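Side-chain contacts in sugar-phosphate aldolase (Thermotoga maritima, PDB 1PVT), which belongs to the class II aldolase and adducin family, with an AraD-like alpha/beta fold built round a mixed beta-sheet flanked by helices: residues F199-D202 against V203-Y207; H127-N130 against L131-M135; F167-P170 against G171-E174. All blocks are in the same frame, centred on the assembly; numbering follows the deposited sequence.

Interaction 1: F199-D202 against V203-Y207; sequences FGKD and VAEAY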
ATOM      1  N   PHE A 199       0.107   4.457   3.897  1.00 49.05           N
ATOM      2  CA  PHE A 199      -0.858   4.068   4.920  1.00 50.95           C
ATOM      3  C   PHE A 199      -1.765   5.240   5.255  1.00 52.47           C
ATOM      4  O   PHE A 199      -1.477   6.376   4.885  1.00 53.76           O
ATOM      5  CB  PHE A 199      -0.117   3.618   6.185  1.00 49.89           C
ATOM      6  CG  PHE A 199       1.104   2.789   5.906  1.00 48.95           C
ATOM      7  CD1 PHE A 199       2.356   3.213   6.329  1.00 48.68           C
ATOM      8  CD2 PHE A 199       1.008   1.599   5.189  1.00 49.39           C
ATOM      9  CE1 PHE A 199       3.497   2.465   6.039  1.00 48.74           C
ATOM     10  CE2 PHE A 199       2.147   0.838   4.893  1.00 48.32           C
ATOM     11  CZ  PHE A 199       3.389   1.271   5.316  1.00 48.09           C
ATOM     12  N   GLY A 200      -2.857   4.966   5.960  1.00 53.68           N
ATOM     13  CA  GLY A 200      -3.757   6.039   6.332  1.00 55.34           C
ATOM     14  C   GLY A 200      -4.991   5.584   7.080  1.00 56.76           C
ATOM     15  O   GLY A 200      -5.311   4.394   7.107  1.00 56.63           O
ATOM     16  N   LYS A 201      -5.692   6.536   7.690  1.00 58.63           N
ATOM     17  CA  LYS A 201      -6.911   6.225   8.431  1.00 59.87           C
ATOM     18  C   LYS A 201      -7.855   5.400   7.534  1.00 58.47           C
ATOM     19  O   LYS A 201      -8.596   4.554   8.028  1.00 59.52           O
ATOM     20  CB  LYS A 201      -7.615   7.517   8.890  1.00 61.45           C
ATOM     21  CG  LYS A 201      -6.717   8.546   9.580  1.00 64.68           C
ATOM     22  CD  LYS A 201      -6.074   7.997  10.849  1.00 67.66           C
ATOM     23  CE  LYS A 201      -4.995   8.950  11.401  1.00 70.05           C
ATOM     24  NZ  LYS A 201      -5.520  10.253  11.914  1.00 70.40           N
ATOM     25  N   ASP A 202      -7.832   5.662   6.225  1.00 56.33           N
ATOM     26  CA  ASP A 202      -8.661   4.933   5.259  1.00 54.19           C
ATOM     27  C   ASP A 202      -7.983   4.950   3.888  1.00 52.64           C
ATOM     28  O   ASP A 202      -7.093   5.774   3.643  1.00 51.32           O
ATOM     29  CB  ASP A 202     -10.067   5.540   5.171  1.00 55.09           C
ATOM     30  CG  ASP A 202     -10.060   6.994   4.737  1.00 56.61           C
ATOM     31  OD1 ASP A 202      -8.960   7.565   4.550  1.00 57.42           O
ATOM     32  OD2 ASP A 202     -11.165   7.569   4.584  1.00 57.64           O
ATOM     33  N   VAL A 203      -8.399   4.047   3.001  1.00 50.61           N
ATOM     34  CA  VAL A 203      -7.775   3.956   1.692  1.00 49.94           C
ATOM     35  C   VAL A 203      -7.627   5.311   1.020  1.00 51.03           C
ATOM     36  O   VAL A 203      -6.554   5.635   0.506  1.00 52.17           O
ATOM     37  CB  VAL A 203      -8.533   3.007   0.757  1.00 48.60           C
ATOM     38  CG1 VAL A 203      -9.802   3.655   0.247  1.00 48.83           C
ATOM     39  CG2 VAL A 203      -7.632   2.611  -0.382  1.00 46.79           C
ATOM     40  N   ALA A 204      -8.689   6.110   1.038  1.00 51.19           N
ATOM     41  CA  ALA A 204      -8.658   7.438   0.425  1.00 50.86           C
ATOM     42  C   ALA A 204      -7.495   8.284   0.935  1.00 50.51           C
ATOM     43  O   ALA A 204      -6.905   9.054   0.176  1.00 51.03           O
ATOM     44  CB  ALA A 204      -9.975   8.167   0.682  1.00 51.40           C
ATOM     45  N   GLU A 205      -7.173   8.155   2.219  1.00 50.60           N
ATOM     46  CA  GLU A 205      -6.071   8.918   2.798  1.00 49.69           C
ATOM     47  C   GLU A 205      -4.731   8.363   2.309  1.00 47.53           C
ATOM     48  O   GLU A 205      -3.797   9.125   2.045  1.00 47.00           O
ATOM     49  CB  GLU A 205      -6.135   8.885   4.328  1.00 52.48           C
ATOM     50  CG  GLU A 205      -4.938   9.557   5.006  1.00 57.74           C
ATOM     51  CD  GLU A 205      -5.045   9.592   6.528  1.00 60.92           C
ATOM     52  OE1 GLU A 205      -5.781  10.453   7.060  1.00 63.35           O
ATOM     53  OE2 GLU A 205      -4.394   8.752   7.194  1.00 62.10           O
ATOM     54  N   ALA A 206      -4.636   7.038   2.194  1.00 44.35           N
ATOM     55  CA  ALA A 206      -3.414   6.417   1.706  1.00 41.79           C
ATOM     56  C   ALA A 206      -3.196   6.943   0.289  1.00 41.67           C
ATOM     57  O   ALA A 206      -2.118   7.432  -0.035  1.00 41.00           O
ATOM     58  CB  ALA A 206      -3.557   4.908   1.694  1.00 39.11           C
ATOM     59  N   TYR A 207      -4.228   6.857  -0.550  1.00 41.69           N
ATOM     60  CA  TYR A 207      -4.136   7.344  -1.923  1.00 41.46           C
ATOM     61  C   TYR A 207      -3.669   8.793  -1.963  1.00 41.96           C
ATOM     62  O   TYR A 207      -2.864   9.175  -2.812  1.00 43.00           O
ATOM     63  CB  TYR A 207      -5.485   7.257  -2.626  1.00 41.11           C
ATOM     64  CG  TYR A 207      -5.438   7.808  -4.034  1.00 42.63           C
ATOM     65  CD1 TYR A 207      -4.809   7.112  -5.053  1.00 42.95           C
ATOM     66  CD2 TYR A 207      -5.970   9.051  -4.334  1.00 43.69           C
ATOM     67  CE1 TYR A 207      -4.709   7.638  -6.323  1.00 42.52           C
ATOM     68  CE2 TYR A 207      -5.870   9.583  -5.605  1.00 43.40           C
ATOM     69  CZ  TYR A 207      -5.238   8.869  -6.590  1.00 43.22           C
ATOM     70  OH  TYR A 207      -5.120   9.392  -7.846  1.00 46.13           O
TER
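D202 and E205 meet at the N-cap of helix 203-224, where strand 196-200 turns into the helix. D202 OD1 accepts from E205 N at 3.0 Å, the donor standing above the carboxylate plane rather than in it. A chi1 of 60° sets D202 CG between its own backbone N and carbonyl carbon, which turns the carboxylate back over the first helical turn. The two side chains cross at about a right angle, and their carboxylate planes are 77° apart.

Extended beyond CG, E205 brings OE2 to K201 N at 2.6 Å, again approached from above the carboxylate plane, while K201 CG rests 3.3 Å from E205 OE1. The lysine chain then bends away, keeping its NZ 4.9 Å from E205 OE1, too far for an ion pair.

E205 OE2 has a second partner in R209 NH2, a salt bridge, and R209 NE hydrogen-bonds F199 O, so one arginine holds both E205 and the F199 carbonyl. E9 OE2 accepts from A204 N and lies close to D202 OD2, where the like charges may disfavour each other. V203 and A206 pack against V124 of strand 122-126. D202 O accepts from A206 N at 3.1 Å, in the carbonyl plane, and only weakly from E205 N.

Interaction 2: H127-N130 against L131-M135; sequences HPLN and LLTLM
L129 and T133 lie side by side on the short helix 129-134, pointing the same way, and their contact illustrates how a threonine can fold its hydroxyl back on the preceding turn. With OG1 anti to its own carbonyl carbon (chi1 -56°), T133 places the hydroxyl 2.7 Å from L129 O and 3.6 Å from L129 CD1. The same carbonyl oxygen accepts from T133 N at 2.7 Å in a nearly straight bond of 174°. The two donors differ in approach: the hydroxyl comes from above the carbonyl plane, 42° out of it, whereas the amide is tilted less from that plane. One oxygen is thus gripped twice, by backbone and side chain of a single residue.

At the start of the helix, P128 and L131 make an apolar contact: P128, at the N-cap position, sets its ring CB against L131 CB at 4.0 Å. The CD2 methyl of L132 touches H127 CB at 3.9 Å, carbon against carbon. The imidazole of H127 takes no part in this touch; its ND1 makes a weak hydrogen bond to A27 O, and its ring meets that of H125. L132 N closes the first turn on P128 O.

N130 ND2 is hydrogen-bonded to E214 OE2 of helix 203-224. That helix therefore flanks the turn, with P128 on E214, L131 on A217 and T133 on L221, while L131 also packs against L190 of strand 188-191 and M147 of helix 144-147.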
ATOM      1  N   HIS A 127       3.329   1.922  -8.271  1.00 50.73           N
ATOM      2  CA  HIS A 127       4.600   2.354  -8.857  1.00 52.83           C
ATOM      3  C   HIS A 127       4.495   3.674  -9.599  1.00 52.27           C
ATOM      4  O   HIS A 127       4.417   3.706 -10.823  1.00 52.16           O
ATOM      5  CB  HIS A 127       5.121   1.292  -9.827  1.00 55.87           C
ATOM      6  CG  HIS A 127       5.249  -0.059  -9.209  1.00 59.31           C
ATOM      7  ND1 HIS A 127       4.226  -0.981  -9.227  1.00 61.25           N
ATOM      8  CD2 HIS A 127       6.239  -0.607  -8.465  1.00 60.84           C
ATOM      9  CE1 HIS A 127       4.579  -2.038  -8.515  1.00 62.69           C
ATOM     10  NE2 HIS A 127       5.796  -1.836  -8.040  1.00 61.85           N
ATOM     11  N   PRO A 128       4.502   4.785  -8.866  1.00 51.62           N
ATOM     12  CA  PRO A 128       4.403   6.088  -9.510  1.00 51.42           C
ATOM     13  C   PRO A 128       5.597   6.320 -10.418  1.00 51.62           C
ATOM     14  O   PRO A 128       6.741   6.122 -10.009  1.00 51.82           O
ATOM     15  CB  PRO A 128       4.395   7.047  -8.330  1.00 51.75           C
ATOM     16  CG  PRO A 128       3.769   6.249  -7.255  1.00 51.16           C
ATOM     17  CD  PRO A 128       4.473   4.928  -7.407  1.00 51.95           C
ATOM     18  N   LEU A 129       5.313   6.743 -11.645  1.00 51.16           N
ATOM     19  CA  LEU A 129       6.326   7.026 -12.651  1.00 50.19           C
ATOM     20  C   LEU A 129       7.471   7.930 -12.178  1.00 49.95           C
ATOM     21  O   LEU A 129       8.643   7.592 -12.314  1.00 49.34           O
ATOM     22  CB  LEU A 129       5.645   7.668 -13.853  1.00 50.55           C
ATOM     23  CG  LEU A 129       6.484   8.658 -14.653  1.00 51.27           C
ATOM     24  CD1 LEU A 129       7.573   7.911 -15.377  1.00 51.66           C
ATOM     25  CD2 LEU A 129       5.607   9.404 -15.640  1.00 51.77           C
ATOM     26  N   ASN A 130       7.133   9.088 -11.634  1.00 49.49           N
ATOM     27  CA  ASN A 130       8.153  10.016 -11.185  1.00 49.94           C
ATOM     28  C   ASN A 130       8.952   9.536  -9.999  1.00 50.46           C
ATOM     29  O   ASN A 130      10.164   9.710  -9.957  1.00 50.62           O
ATOM     30  CB  ASN A 130       7.521  11.360 -10.862  1.00 51.59           C
ATOM     31  CG  ASN A 130       7.169  12.141 -12.105  1.00 52.31           C
ATOM     32  OD1 ASN A 130       8.028  12.761 -12.720  1.00 53.66           O
ATOM     33  ND2 ASN A 130       5.904  12.099 -12.494  1.00 53.65           N
ATOM     34  N   LEU A 131       8.278   8.944  -9.023  1.00 51.75           N
ATOM     35  CA  LEU A 131       8.967   8.440  -7.840  1.00 51.59           C
ATOM     36  C   LEU A 131       9.859   7.301  -8.296  1.00 51.30           C
ATOM     37  O   LEU A 131      10.930   7.052  -7.739  1.00 51.40           O
ATOM     38  CB  LEU A 131       7.956   7.935  -6.819  1.00 51.44           C
ATOM     39  CG  LEU A 131       8.214   8.425  -5.398  1.00 51.66           C
ATOM     40  CD1 LEU A 131       8.617   9.895  -5.409  1.00 51.76           C
ATOM     41  CD2 LEU A 131       6.944   8.230  -4.581  1.00 53.43           C
ATOM     42  N   LEU A 132       9.397   6.617  -9.332  1.00 50.51           N
ATOM     43  CA  LEU A 132      10.136   5.520  -9.906  1.00 50.84           C
ATOM     44  C   LEU A 132      11.366   6.132 -10.537  1.00 51.59           C
ATOM     45  O   LEU A 132      12.485   5.807 -10.173  1.00 52.52           O
ATOM     46  CB  LEU A 132       9.287   4.844 -10.968  1.00 50.42           C
ATOM     47  CG  LEU A 132       9.223   3.329 -10.941  1.00 50.59           C
ATOM     48  CD1 LEU A 132       9.038   2.817  -9.508  1.00 51.87           C
ATOM     49  CD2 LEU A 132       8.071   2.911 -11.833  1.00 50.32           C
ATOM     50  N   THR A 133      11.143   7.035 -11.479  1.00 53.28           N
ATOM     51  CA  THR A 133      12.232   7.707 -12.162  1.00 55.81           C
ATOM     52  C   THR A 133      13.267   8.188 -11.169  1.00 58.17           C
ATOM     53  O   THR A 133      14.454   7.925 -11.313  1.00 57.60           O
ATOM     54  CB  THR A 133      11.739   8.934 -12.903  1.00 55.53           C
ATOM     55  OG1 THR A 133      10.697   8.556 -13.801  1.00 56.74           O
ATOM     56  CG2 THR A 133      12.868   9.567 -13.679  1.00 55.11           C
ATOM     57  N   LEU A 134      12.794   8.905 -10.159  1.00 62.19           N
ATOM     58  CA  LEU A 134      13.650   9.465  -9.122  1.00 66.02           C
ATOM     59  C   LEU A 134      14.523   8.442  -8.405  1.00 68.36           C
ATOM     60  O   LEU A 134      15.682   8.718  -8.105  1.00 68.18           O
ATOM     61  CB  LEU A 134      12.781  10.236  -8.119  1.00 66.85           C
ATOM     62  CG  LEU A 134      13.332  10.762  -6.788  1.00 67.44           C
ATOM     63  CD1 LEU A 134      13.215   9.692  -5.719  1.00 67.31           C
ATOM     64  CD2 LEU A 134      14.761  11.236  -6.961  1.00 68.40           C
HETATM   65  N   MSE A 135      13.980   7.262  -8.135  1.00 72.42           N
HETATM   66  CA  MSE A 135      14.746   6.226  -7.450  1.00 76.44           C
HETATM   67  C   MSE A 135      15.701   5.487  -8.381  1.00 76.60           C
HETATM   68  O   MSE A 135      16.290   4.472  -8.014  1.00 76.42           O
HETATM   69  CB  MSE A 135      13.800   5.227  -6.800  1.00 79.97           C
HETATM   70  CG  MSE A 135      12.848   5.859  -5.819  1.00 85.19           C
HETATM   71 SE   MSE A 135      11.894   4.504  -4.852  1.00 93.95          SE
HETATM   72  CE  MSE A 135      10.875   3.764  -6.342  1.00 91.64           C
TER

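Interaction 3: F167-P170 against G171-E174; sequences FEKP and GSVE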
ATOM      1  N   PHE A 167      14.761  -3.565  -1.029  1.00 88.10           N
ATOM      2  CA  PHE A 167      13.882  -4.583  -1.583  1.00 88.61           C
ATOM      3  C   PHE A 167      14.656  -5.861  -1.889  1.00 88.28           C
ATOM      4  O   PHE A 167      15.592  -5.847  -2.690  1.00 87.92           O
ATOM      5  CB  PHE A 167      13.245  -4.052  -2.868  1.00 89.84           C
ATOM      6  CG  PHE A 167      11.992  -4.775  -3.272  1.00 91.10           C
ATOM      7  CD1 PHE A 167      10.742  -4.288  -2.901  1.00 91.36           C
ATOM      8  CD2 PHE A 167      12.060  -5.948  -4.019  1.00 91.24           C
ATOM      9  CE1 PHE A 167       9.577  -4.958  -3.271  1.00 92.10           C
ATOM     10  CE2 PHE A 167      10.899  -6.624  -4.393  1.00 91.72           C
ATOM     11  CZ  PHE A 167       9.656  -6.128  -4.020  1.00 91.70           C
ATOM     12  N   GLU A 168      14.253  -6.964  -1.265  1.00 88.51           N
ATOM     13  CA  GLU A 168      14.924  -8.243  -1.477  1.00 89.59           C
ATOM     14  C   GLU A 168      13.999  -9.294  -2.091  1.00 89.95           C
ATOM     15  O   GLU A 168      14.206  -9.745  -3.221  1.00 89.82           O
ATOM     16  CB  GLU A 168      15.471  -8.782  -0.149  1.00 89.80           C
ATOM     17  CG  GLU A 168      16.393  -7.837   0.630  1.00 90.82           C
ATOM     18  CD  GLU A 168      17.752  -7.633  -0.025  1.00 91.26           C
ATOM     19  OE1 GLU A 168      18.327  -8.622  -0.529  1.00 91.12           O
ATOM     20  OE2 GLU A 168      18.253  -6.484  -0.016  1.00 90.97           O
ATOM     21  N   LYS A 169      12.980  -9.683  -1.327  1.00 90.05           N
ATOM     22  CA  LYS A 169      12.020 -10.695  -1.763  1.00 89.80           C
ATOM     23  C   LYS A 169      10.621 -10.104  -1.962  1.00 88.73           C
ATOM     24  O   LYS A 169      10.102  -9.407  -1.081  1.00 89.47           O
ATOM     25  CB  LYS A 169      11.928 -11.824  -0.725  1.00 90.72           C
ATOM     26  CG  LYS A 169      13.273 -12.356  -0.228  1.00 93.12           C
ATOM     27  CD  LYS A 169      13.094 -13.370   0.914  1.00 93.91           C
ATOM     28  CE  LYS A 169      14.439 -13.791   1.522  1.00 94.30           C
ATOM     29  NZ  LYS A 169      14.296 -14.826   2.593  1.00 94.64           N
ATOM     30  N   PRO A 170       9.997 -10.375  -3.128  1.00 86.67           N
ATOM     31  CA  PRO A 170       8.656  -9.915  -3.517  1.00 84.69           C
ATOM     32  C   PRO A 170       7.535 -10.507  -2.650  1.00 83.68           C
ATOM     33  O   PRO A 170       7.370 -11.727  -2.584  1.00 84.25           O
ATOM     34  CB  PRO A 170       8.544 -10.383  -4.965  1.00 83.84           C
ATOM     35  CG  PRO A 170       9.945 -10.321  -5.443  1.00 84.06           C
ATOM     36  CD  PRO A 170      10.701 -10.935  -4.296  1.00 85.78           C
ATOM     37  N   GLY A 171       6.769  -9.636  -1.991  1.00 82.09           N
ATOM     38  CA  GLY A 171       5.667 -10.084  -1.148  1.00 78.83           C
ATOM     39  C   GLY A 171       6.007 -11.146  -0.115  1.00 76.04           C
ATOM     40  O   GLY A 171       5.255 -12.103   0.068  1.00 75.59           O
ATOM     41  N   SER A 172       7.139 -10.965   0.559  1.00 73.64           N
ATOM     42  CA  SER A 172       7.609 -11.890   1.580  1.00 70.54           C
ATOM     43  C   SER A 172       7.271 -11.334   2.950  1.00 69.51           C
ATOM     44  O   SER A 172       6.980 -10.150   3.102  1.00 68.91           O
ATOM     45  CB  SER A 172       9.118 -12.058   1.480  1.00 69.80           C
ATOM     46  OG  SER A 172       9.765 -10.833   1.780  1.00 67.67           O
ATOM     47  N   VAL A 173       7.314 -12.195   3.953  1.00 68.68           N
ATOM     48  CA  VAL A 173       7.020 -11.755   5.302  1.00 69.16           C
ATOM     49  C   VAL A 173       8.080 -10.740   5.698  1.00 69.81           C
ATOM     50  O   VAL A 173       7.798  -9.736   6.354  1.00 69.48           O
ATOM     51  CB  VAL A 173       7.046 -12.944   6.280  1.00 68.94           C
ATOM     52  CG1 VAL A 173       7.327 -12.451   7.689  1.00 68.45           C
ATOM     53  CG2 VAL A 173       5.701 -13.678   6.242  1.00 67.86           C
ATOM     54  N   GLU A 174       9.305 -11.026   5.273  1.00 70.97           N
ATOM     55  CA  GLU A 174      10.475 -10.191   5.543  1.00 70.49           C
ATOM     56  C   GLU A 174      10.229  -8.755   5.118  1.00 68.18           C
ATOM     57  O   GLU A 174      10.413  -7.810   5.894  1.00 66.54           O
ATOM     58  CB  GLU A 174      11.671 -10.735   4.763  1.00 73.48           C
ATOM     59  CG  GLU A 174      12.981 -10.024   5.029  1.00 79.78           C
ATOM     60  CD  GLU A 174      13.889 -10.008   3.806  1.00 84.08           C
ATOM     61  OE1 GLU A 174      13.727  -9.096   2.959  1.00 86.45           O
ATOM     62  OE2 GLU A 174      14.755 -10.911   3.683  1.00 87.04           O
TER
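With chi1 at 65°, S172 carries its OG back over K169, and with chi1 at -176° and a bend at chi2, E174 sets OE2 beside K169 and OE1 beside E168. The setting is a type II beta turn, K169 to S172, that runs straight into the N-cap of helix 173-182. Inside the turn, G171 has a positive phi of 52°, a conformation that glycine adopts readily.

S172 OG donates to K169 O at 3.2 Å, lying well above the carbonyl plane, and rests 3.5 Å from K169 CB. The hydroxyl also accepts from L175 N, the capping bond of the helix. One oxygen atom thus spans the turn and the first helical turn, and these two bonds would hold its rotation in place. The serine carbonyl, in turn, is bound by T105 OG1.

Around this polar centre the longer side chains meet on the protein surface. K169, extended beyond CG, crosses E174 at about a right angle; its CE lies 3.6 Å from E174 OE2, while NZ stays 4.1 Å from the same oxygen, beyond salt-bridge range, so the charges probably attract only loosely. E174 OE1 has a long, weak ion pair with K178 NZ. E168 meets E174 with its aliphatic part: the two side chains cross at a slant, and E168 CB sits 3.6 Å from E174 OE1.

Overall arrangement
From the N terminus the contacts follow in series, 2, then 3, then 1; none nests in or crosses another. Interaction 2 starts a short helix as the chain leaves strand 122-126. Interaction 3 turns the chain after strand 163-165 into helix 173-182, which leads back to the parallel neighbouring strand 188-191, a beta-alpha-beta crossover at one edge of the sheet. Interaction 1 takes the chain from strand 196-200, antiparallel neighbour of 122-126, into helix 203-224. Interactions 1 and 3 lie on opposite sides of the chain's centre, their own centres 22 Å apart. Helix 203-224, begun at interaction 1, later flanks interaction 2, linking them without direct touch.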